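Local coordinates for protein fructose transport system repressor FruR (Pseudomonas putida, PDB 3O74) that probably binds DNA as a LacI-family transcriptional repressor and activator of metabolic genes, with fructose 1-phosphate as its preferred effector, at residues D89-P94 with S99-D104; N14-R19 with Q232-I237. All blocks are in the same frame, centred on the assembly; numbering follows the deposited sequence.

Contact 1 of 2, residues D89-P94 with S99-D104; sequences DRRLDP and SVISDD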
ATOM      1  N   ASP B  89      -8.991  13.193   4.046  1.00 19.26           N
ATOM      2  CA  ASP B  89      -7.634  13.437   4.543  1.00 23.07           C
ATOM      3  C   ASP B  89      -7.153  14.867   4.303  1.00 22.27           C
ATOM      4  O   ASP B  89      -6.693  15.535   5.224  1.00 32.03           O
ATOM      5  CB  ASP B  89      -6.645  12.429   3.946  1.00 31.34           C
ATOM      6  CG  ASP B  89      -5.272  12.501   4.592  1.00 51.13           C
ATOM      7  OD1 ASP B  89      -4.603  13.547   4.462  1.00 61.46           O
ATOM      8  OD2 ASP B  89      -4.858  11.510   5.230  1.00 55.49           O
ATOM      9  N   ARG B  90      -7.256  15.335   3.066  1.00 23.10           N
ATOM     10  CA  ARG B  90      -6.913  16.713   2.757  1.00 23.92           C
ATOM     11  C   ARG B  90      -8.180  17.528   2.517  1.00 24.37           C
ATOM     12  O   ARG B  90      -8.909  17.287   1.563  1.00 19.53           O
ATOM     13  CB  ARG B  90      -6.002  16.770   1.537  1.00 22.28           C
ATOM     14  CG  ARG B  90      -4.727  15.963   1.680  1.00 22.13           C
ATOM     15  CD  ARG B  90      -3.908  16.090   0.427  1.00 27.41           C
ATOM     16  NE  ARG B  90      -2.690  15.294   0.468  1.00 23.73           N
ATOM     17  CZ  ARG B  90      -1.836  15.223  -0.543  1.00 23.00           C
ATOM     18  NH1 ARG B  90      -2.085  15.902  -1.652  1.00 22.23           N
ATOM     19  NH2 ARG B  90      -0.740  14.479  -0.450  1.00 23.44           N
ATOM     20  N   ARG B  91      -8.429  18.496   3.390  1.00 25.66           N
ATOM     21  CA  ARG B  91      -9.675  19.249   3.369  1.00 19.70           C
ATOM     22  C   ARG B  91      -9.840  20.074   2.098  1.00 15.42           C
ATOM     23  O   ARG B  91      -8.868  20.567   1.529  1.00 23.52           O
ATOM     24  CB  ARG B  91      -9.751  20.182   4.583  1.00 22.06           C
ATOM     25  CG  ARG B  91      -8.795  21.367   4.504  1.00 27.25           C
ATOM     26  CD  ARG B  91      -9.201  22.460   5.479  1.00 28.72           C
ATOM     27  NE  ARG B  91      -9.125  22.012   6.865  1.00 29.75           N
ATOM     28  CZ  ARG B  91      -9.752  22.601   7.877  1.00 32.66           C
ATOM     29  NH1 ARG B  91     -10.515  23.665   7.659  1.00 31.86           N
ATOM     30  NH2 ARG B  91      -9.621  22.123   9.106  1.00 31.10           N
ATOM     31  N   LEU B  92     -11.080  20.210   1.647  1.00 17.55           N
ATOM     32  CA  LEU B  92     -11.405  21.236   0.669  1.00 19.64           C
ATOM     33  C   LEU B  92     -12.076  22.405   1.403  1.00 25.15           C
ATOM     34  O   LEU B  92     -12.310  22.334   2.608  1.00 24.02           O
ATOM     35  CB  LEU B  92     -12.296  20.676  -0.439  1.00 22.50           C
ATOM     36  CG  LEU B  92     -11.640  19.665  -1.393  1.00 22.39           C
ATOM     37  CD1 LEU B  92     -12.662  19.011  -2.317  1.00 24.19           C
ATOM     38  CD2 LEU B  92     -10.532  20.322  -2.206  1.00 21.24           C
ATOM     39  N   ASP B  93     -12.385  23.471   0.673  1.00 22.47           N
ATOM     40  CA  ASP B  93     -12.920  24.701   1.262  1.00 21.56           C
ATOM     41  C   ASP B  93     -14.103  24.424   2.199  1.00 17.56           C
ATOM     42  O   ASP B  93     -15.147  23.947   1.766  1.00 20.17           O
ATOM     43  CB  ASP B  93     -13.332  25.651   0.134  1.00 27.55           C
ATOM     44  CG  ASP B  93     -13.866  26.980   0.636  1.00 33.52           C
ATOM     45  OD1 ASP B  93     -13.931  27.192   1.865  1.00 31.29           O
ATOM     46  OD2 ASP B  93     -14.225  27.813  -0.220  1.00 31.86           O
ATOM     47  N   PRO B  94     -13.935  24.726   3.494  1.00 20.91           N
ATOM     48  CA  PRO B  94     -14.957  24.461   4.516  1.00 26.28           C
ATOM     49  C   PRO B  94     -16.261  25.224   4.276  1.00 28.12           C
ATOM     50  O   PRO B  94     -17.286  24.891   4.870  1.00 27.83           O
ATOM     51  CB  PRO B  94     -14.286  24.924   5.813  1.00 24.51           C
ATOM     52  CG  PRO B  94     -13.207  25.857   5.382  1.00 30.15           C
ATOM     53  CD  PRO B  94     -12.726  25.345   4.065  1.00 23.00           C
ATOM     54  N   SER B  99     -15.671  17.694   4.142  1.00 22.28           N
ATOM     55  CA  SER B  99     -14.373  17.019   4.238  1.00 21.51           C
ATOM     56  C   SER B  99     -14.318  16.108   5.453  1.00 20.44           C
ATOM     57  O   SER B  99     -14.811  16.451   6.525  1.00 21.15           O
ATOM     58  CB  SER B  99     -13.223  18.035   4.312  1.00 20.04           C
ATOM     59  OG  SER B  99     -13.247  18.932   3.214  1.00 19.43           O
ATOM     60  N   VAL B 100     -13.719  14.937   5.283  1.00 17.44           N
ATOM     61  CA  VAL B 100     -13.458  14.065   6.421  1.00 16.46           C
ATOM     62  C   VAL B 100     -11.952  13.908   6.585  1.00 19.89           C
ATOM     63  O   VAL B 100     -11.272  13.419   5.685  1.00 21.42           O
ATOM     64  CB  VAL B 100     -14.113  12.678   6.253  1.00 15.44           C
ATOM     65  CG1 VAL B 100     -13.929  11.840   7.513  1.00 18.22           C
ATOM     66  CG2 VAL B 100     -15.587  12.822   5.925  1.00 15.10           C
ATOM     67  N   ILE B 101     -11.437  14.312   7.740  1.00 20.23           N
ATOM     68  CA  ILE B 101      -9.996  14.369   7.948  1.00 22.66           C
ATOM     69  C   ILE B 101      -9.609  13.894   9.344  1.00 26.41           C
ATOM     70  O   ILE B 101     -10.473  13.612  10.173  1.00 24.94           O
ATOM     71  CB  ILE B 101      -9.457  15.805   7.745  1.00 24.65           C
ATOM     72  CG1 ILE B 101      -9.926  16.738   8.867  1.00 24.69           C
ATOM     73  CG2 ILE B 101      -9.894  16.356   6.394  1.00 27.14           C
ATOM     74  CD1 ILE B 101      -9.365  18.147   8.750  1.00 27.82           C
ATOM     75  N   SER B 102      -8.306  13.788   9.590  1.00 26.39           N
ATOM     76  CA  SER B 102      -7.808  13.494  10.924  1.00 27.56           C
ATOM     77  C   SER B 102      -7.507  14.791  11.665  1.00 27.92           C
ATOM     78  O   SER B 102      -7.215  15.811  11.045  1.00 27.99           O
ATOM     79  CB  SER B 102      -6.571  12.601  10.856  1.00 33.37           C
ATOM     80  OG  SER B 102      -6.912  11.310  10.386  1.00 33.83           O
ATOM     81  N   ASP B 103      -7.600  14.755  12.991  1.00 31.42           N
ATOM     82  CA  ASP B 103      -7.318  15.933  13.812  1.00 34.31           C
ATOM     83  C   ASP B 103      -5.810  16.132  13.926  1.00 34.79           C
ATOM     84  O   ASP B 103      -5.220  15.884  14.978  1.00 32.96           O
ATOM     85  CB  ASP B 103      -7.945  15.776  15.196  1.00 40.99           C
ATOM     86  CG  ASP B 103      -7.799  17.020  16.052  1.00 53.13           C
ATOM     87  OD1 ASP B 103      -7.224  18.021  15.573  1.00 58.22           O
ATOM     88  OD2 ASP B 103      -8.261  16.994  17.211  1.00 59.08           O
ATOM     89  N   ASP B 104      -5.202  16.598  12.837  1.00 29.99           N
ATOM     90  CA  ASP B 104      -3.748  16.610  12.691  1.00 23.34           C
ATOM     91  C   ASP B 104      -3.008  17.583  13.602  1.00 28.69           C
ATOM     92  O   ASP B 104      -1.939  17.262  14.116  1.00 30.62           O
ATOM     93  CB  ASP B 104      -3.365  16.874  11.236  1.00 24.43           C
ATOM     94  CG  ASP B 104      -3.637  15.685  10.341  1.00 31.79           C
ATOM     95  OD1 ASP B 104      -3.820  14.567  10.870  1.00 30.65           O
ATOM     96  OD2 ASP B 104      -3.666  15.872   9.108  1.00 37.88           O
TER
HETATM   97  O   HOH W   1      -5.905  14.517   7.913  1.00 36.25           O
HETATM   98  O   HOH W   2     -14.364  21.113   3.899  1.00 23.54           O
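The flat guanidinium of Arg91 is met obliquely by Ile101, whose CD1 lies 4.0 Å from NH2, while the flat peptide after Asp89 receives the other branch of the same isoleucine, CG2 coming to 3.5 Å from Asp89 O. Both contacts lie beside the parallel sheet of the periplasmic-binding-protein-like fold of LacI regulators, in the loop that leaves strand 85-88 next to strand 98-102. Asp89 carries a positive phi of 71°, and the chain reverses there to run back along its neighbour, Asp89 facing Ile101 and Arg91 facing Ser99. The loop is pinned twice. Asp89 N donates to Val100 O over 2.8 Å, continuing the pairing of the strands. Three residues on, Leu92 N donates to the Ser99 hydroxyl, N to OG 3.0 Å. With OG turned away from its own carbonyl carbon and beside the backbone N (chi1 -56°), Ser99 presents its oxygen to the passing loop, and CB packs against Arg91 CA. The ethyl arm of Ile101 is extended (chi2 177°), which carries CD1 past the peptide to the guanidinium.

Asp89 also illustrates how such a turn can serve a pocket. Its OD1 and Arg90 NE both bond a glycerol, probably from the crystallisation liquor but consistent with an effector site, and Arg90 NH1 forms a salt bridge with Asp42. Asp104 OD2 lies 5.3 Å from Asp89 OD1, a proximity of like charges probably eased by the salt bridges of Asp104 to Arg138 and Arg263. One water ties the corner together, accepting from Ser102 N and donating to Asp89 O and to Asp104 OD2, the last at 2.9 Å.

Contact 2 of 2, residues N14-R19 with Q232-I237; sequences NPSYAR and QQHGQI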
ATOM      1  N   ASN B  14       1.021   4.708  -0.571  1.00 34.41           N
ATOM      2  CA  ASN B  14       0.765   5.146   0.797  1.00 31.84           C
ATOM      3  C   ASN B  14      -0.268   4.226   1.444  1.00 31.22           C
ATOM      4  O   ASN B  14      -1.426   4.205   1.032  1.00 29.19           O
ATOM      5  CB  ASN B  14       0.284   6.596   0.809  1.00 33.74           C
ATOM      6  CG  ASN B  14       0.134   7.153   2.213  1.00 42.10           C
ATOM      7  OD1 ASN B  14      -0.024   6.405   3.178  1.00 45.65           O
ATOM      8  ND2 ASN B  14       0.175   8.475   2.332  1.00 44.39           N
ATOM      9  N   PRO B  15       0.154   3.455   2.459  1.00 36.78           N
ATOM     10  CA  PRO B  15      -0.682   2.420   3.077  1.00 35.68           C
ATOM     11  C   PRO B  15      -1.968   2.965   3.694  1.00 31.77           C
ATOM     12  O   PRO B  15      -2.956   2.236   3.782  1.00 32.29           O
ATOM     13  CB  PRO B  15       0.223   1.849   4.174  1.00 39.71           C
ATOM     14  CG  PRO B  15       1.603   2.164   3.732  1.00 43.12           C
ATOM     15  CD  PRO B  15       1.506   3.490   3.042  1.00 41.46           C
ATOM     16  N   SER B  16      -1.954   4.224   4.120  1.00 31.12           N
ATOM     17  CA  SER B  16      -3.143   4.833   4.704  1.00 29.43           C
ATOM     18  C   SER B  16      -4.224   5.068   3.655  1.00 29.88           C
ATOM     19  O   SER B  16      -5.402   4.808   3.895  1.00 32.28           O
ATOM     20  CB  SER B  16      -2.789   6.143   5.408  1.00 35.49           C
ATOM     21  OG  SER B  16      -1.939   5.903   6.513  1.00 39.32           O
ATOM     22  N   TYR B  17      -3.824   5.558   2.487  1.00 23.80           N
ATOM     23  CA  TYR B  17      -4.780   5.739   1.407  1.00 25.41           C
ATOM     24  C   TYR B  17      -5.327   4.396   0.921  1.00 25.40           C
ATOM     25  O   TYR B  17      -6.513   4.277   0.628  1.00 25.63           O
ATOM     26  CB  TYR B  17      -4.171   6.551   0.262  1.00 27.27           C
ATOM     27  CG  TYR B  17      -4.009   8.017   0.600  1.00 32.32           C
ATOM     28  CD1 TYR B  17      -5.105   8.786   0.973  1.00 30.06           C
ATOM     29  CD2 TYR B  17      -2.765   8.633   0.543  1.00 34.36           C
ATOM     30  CE1 TYR B  17      -4.966  10.133   1.283  1.00 33.35           C
ATOM     31  CE2 TYR B  17      -2.619   9.979   0.853  1.00 37.15           C
ATOM     32  CZ  TYR B  17      -3.721  10.721   1.223  1.00 36.39           C
ATOM     33  OH  TYR B  17      -3.581  12.057   1.530  1.00 36.63           O
ATOM     34  N   ALA B  18      -4.462   3.386   0.855  1.00 29.51           N
ATOM     35  CA  ALA B  18      -4.885   2.044   0.454  1.00 28.36           C
ATOM     36  C   ALA B  18      -5.903   1.469   1.439  1.00 25.56           C
ATOM     37  O   ALA B  18      -6.918   0.893   1.040  1.00 27.85           O
ATOM     38  CB  ALA B  18      -3.677   1.118   0.327  1.00 24.65           C
ATOM     39  N   ARG B  19      -5.625   1.631   2.727  1.00 23.16           N
ATOM     40  CA  ARG B  19      -6.521   1.155   3.767  1.00 28.07           C
ATOM     41  C   ARG B  19      -7.876   1.857   3.687  1.00 26.92           C
ATOM     42  O   ARG B  19      -8.928   1.215   3.732  1.00 26.48           O
ATOM     43  CB  ARG B  19      -5.900   1.369   5.145  1.00 39.00           C
ATOM     44  CG  ARG B  19      -6.861   1.101   6.287  1.00 53.06           C
ATOM     45  CD  ARG B  19      -6.948  -0.373   6.626  1.00 63.50           C
ATOM     46  NE  ARG B  19      -5.715  -0.852   7.238  1.00 72.35           N
ATOM     47  CZ  ARG B  19      -5.663  -1.543   8.373  1.00 77.28           C
ATOM     48  NH1 ARG B  19      -6.782  -1.844   9.019  1.00 76.35           N
ATOM     49  NH2 ARG B  19      -4.493  -1.937   8.856  1.00 79.64           N
ATOM     50  N   GLN B 232      -3.941   7.107  11.777  1.00 31.25           N
ATOM     51  CA  GLN B 232      -5.319   7.432  11.433  1.00 29.72           C
ATOM     52  C   GLN B 232      -6.251   6.305  11.845  1.00 30.52           C
ATOM     53  O   GLN B 232      -5.874   5.136  11.802  1.00 31.01           O
ATOM     54  CB  GLN B 232      -5.469   7.636   9.924  1.00 33.36           C
ATOM     55  CG  GLN B 232      -4.648   8.764   9.322  1.00 41.56           C
ATOM     56  CD  GLN B 232      -4.945   8.958   7.841  1.00 45.17           C
ATOM     57  OE1 GLN B 232      -6.089   8.828   7.404  1.00 49.34           O
ATOM     58  NE2 GLN B 232      -3.915   9.272   7.065  1.00 45.89           N
ATOM     59  N   GLN B 233      -7.474   6.657  12.229  1.00 26.38           N
ATOM     60  CA  GLN B 233      -8.528   5.663  12.369  1.00 29.12           C
ATOM     61  C   GLN B 233      -9.178   5.495  10.997  1.00 28.81           C
ATOM     62  O   GLN B 233     -10.225   6.083  10.718  1.00 24.34           O
ATOM     63  CB  GLN B 233      -9.556   6.093  13.421  1.00 28.34           C
ATOM     64  CG  GLN B 233      -8.962   6.324  14.811  1.00 33.88           C
ATOM     65  CD  GLN B 233     -10.011   6.540  15.891  1.00 41.07           C
ATOM     66  OE1 GLN B 233     -10.645   5.595  16.357  1.00 51.26           O
ATOM     67  NE2 GLN B 233     -10.188   7.791  16.300  1.00 33.81           N
ATOM     68  N   HIS B 234      -8.539   4.699  10.142  1.00 25.27           N
ATOM     69  CA  HIS B 234      -8.937   4.575   8.741  1.00 24.92           C
ATOM     70  C   HIS B 234     -10.376   4.104   8.571  1.00 26.13           C
ATOM     71  O   HIS B 234     -11.090   4.565   7.679  1.00 27.78           O
ATOM     72  CB  HIS B 234      -8.005   3.614   7.998  1.00 26.57           C
ATOM     73  CG  HIS B 234      -6.548   3.867   8.238  1.00 33.13           C
ATOM     74  ND1 HIS B 234      -5.806   4.740   7.469  1.00 33.39           N
ATOM     75  CD2 HIS B 234      -5.696   3.350   9.150  1.00 30.29           C
ATOM     76  CE1 HIS B 234      -4.561   4.752   7.905  1.00 29.80           C
ATOM     77  NE2 HIS B 234      -4.464   3.919   8.924  1.00 29.92           N
ATOM     78  N   GLY B 235     -10.793   3.174   9.422  1.00 27.36           N
ATOM     79  CA  GLY B 235     -12.137   2.638   9.357  1.00 29.61           C
ATOM     80  C   GLY B 235     -13.183   3.712   9.576  1.00 29.45           C
ATOM     81  O   GLY B 235     -14.180   3.771   8.858  1.00 34.12           O
ATOM     82  N   GLN B 236     -12.955   4.569  10.567  1.00 29.96           N
ATOM     83  CA  GLN B 236     -13.907   5.628  10.896  1.00 30.00           C
ATOM     84  C   GLN B 236     -13.908   6.731   9.835  1.00 25.51           C
ATOM     85  O   GLN B 236     -14.959   7.274   9.493  1.00 28.40           O
ATOM     86  CB  GLN B 236     -13.618   6.202  12.288  1.00 33.51           C
ATOM     87  CG  GLN B 236     -14.652   7.208  12.774  1.00 44.56           C
ATOM     88  CD  GLN B 236     -14.421   7.648  14.211  1.00 53.14           C
ATOM     89  OE1 GLN B 236     -14.890   8.708  14.631  1.00 58.19           O
ATOM     90  NE2 GLN B 236     -13.698   6.834  14.972  1.00 52.57           N
ATOM     91  N   ILE B 237     -12.730   7.056   9.310  1.00 25.44           N
ATOM     92  CA  ILE B 237     -12.624   8.021   8.219  1.00 24.66           C
ATOM     93  C   ILE B 237     -13.504   7.589   7.048  1.00 24.38           C
ATOM     94  O   ILE B 237     -14.325   8.358   6.549  1.00 25.03           O
ATOM     95  CB  ILE B 237     -11.162   8.138   7.709  1.00 21.86           C
ATOM     96  CG1 ILE B 237     -10.237   8.666   8.807  1.00 27.37           C
ATOM     97  CG2 ILE B 237     -11.096   9.023   6.464  1.00 21.30           C
ATOM     98  CD1 ILE B 237     -10.561  10.059   9.248  1.00 29.90           C
TER
HETATM   99  O   HOH W   3      -2.133   6.404   9.677  1.00 31.36           O
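Two helix N-termini meet here, that of helix 15-30, the helix of the first beta-alpha-beta crossover (strands 4-9 and 34-39) of the LacI-type effector domain, and that of helix 234-250, with His234 of the latter inserted against Ser16 and Arg19 of the former. The imidazole is sandwiched. Arg19 CB lies over one face in a CH-pi contact, 4.2 Å from the ring centroid and 22° off the normal, and CB of Gln232 covers the opposite face toward the rim. At the edge, in the ring plane, stands the Ser16 hydroxyl, with OG 3.2 Å from the polarised carbon CE1.

Arg19 crosses the histidine at about a right angle. Its CG, anti to the backbone N (chi1 171°), is directed at the root of the ring and comes to 3.2 Å from His234 CB, tight for two carbons. Bends at chi2 and chi3 then fold the chain back, leaving the guanidinium tilted only 19° from the imidazole plane, yet NE remains 5.2 Å from His234 NE2. The charge of Arg19 is used elsewhere, NE forming a salt bridge with OE1 of Glu13 of the second subunit, so one residue packs within its chain by its aliphatic part and joins the dimer by its head group.

Gln232 approaches Ser16 from another side, its extended chain placing NE2 3.7 Å from Ser16 CB. The polar link between the segments is indirect: a water accepts from Gln232 N at 2.9 Å and also bonds Ser16 OG. The serine itself is held in place by the cap of its helix, because Asn14 is the N-cap residue and its OD1 accepts from Ser16 N, 3.1 Å away.

In the fold
The centres of contact 1 and contact 2 lie about 13 Å apart in the same lobe. Contact 2 joins segments 213 residues apart in sequence, between which the short loop and strand of contact 1 occur. Helix 234-250 and the turn leading into it connect them: Ile237 and, just ahead of the helix, Gln232 reach Ser102, and Thr240, Ala241 and Leu244 touch Val100. The two contacts also touch directly, Gln232 NE2 lying 3.0 Å from Asp89 OD2. One bound glycerol contacts Asp89, Arg90 and Tyr17, and more weakly Asn14, so both contacts border a pocket that may receive the effector, while helix 15-30 of contact 2 also reaches the second subunit.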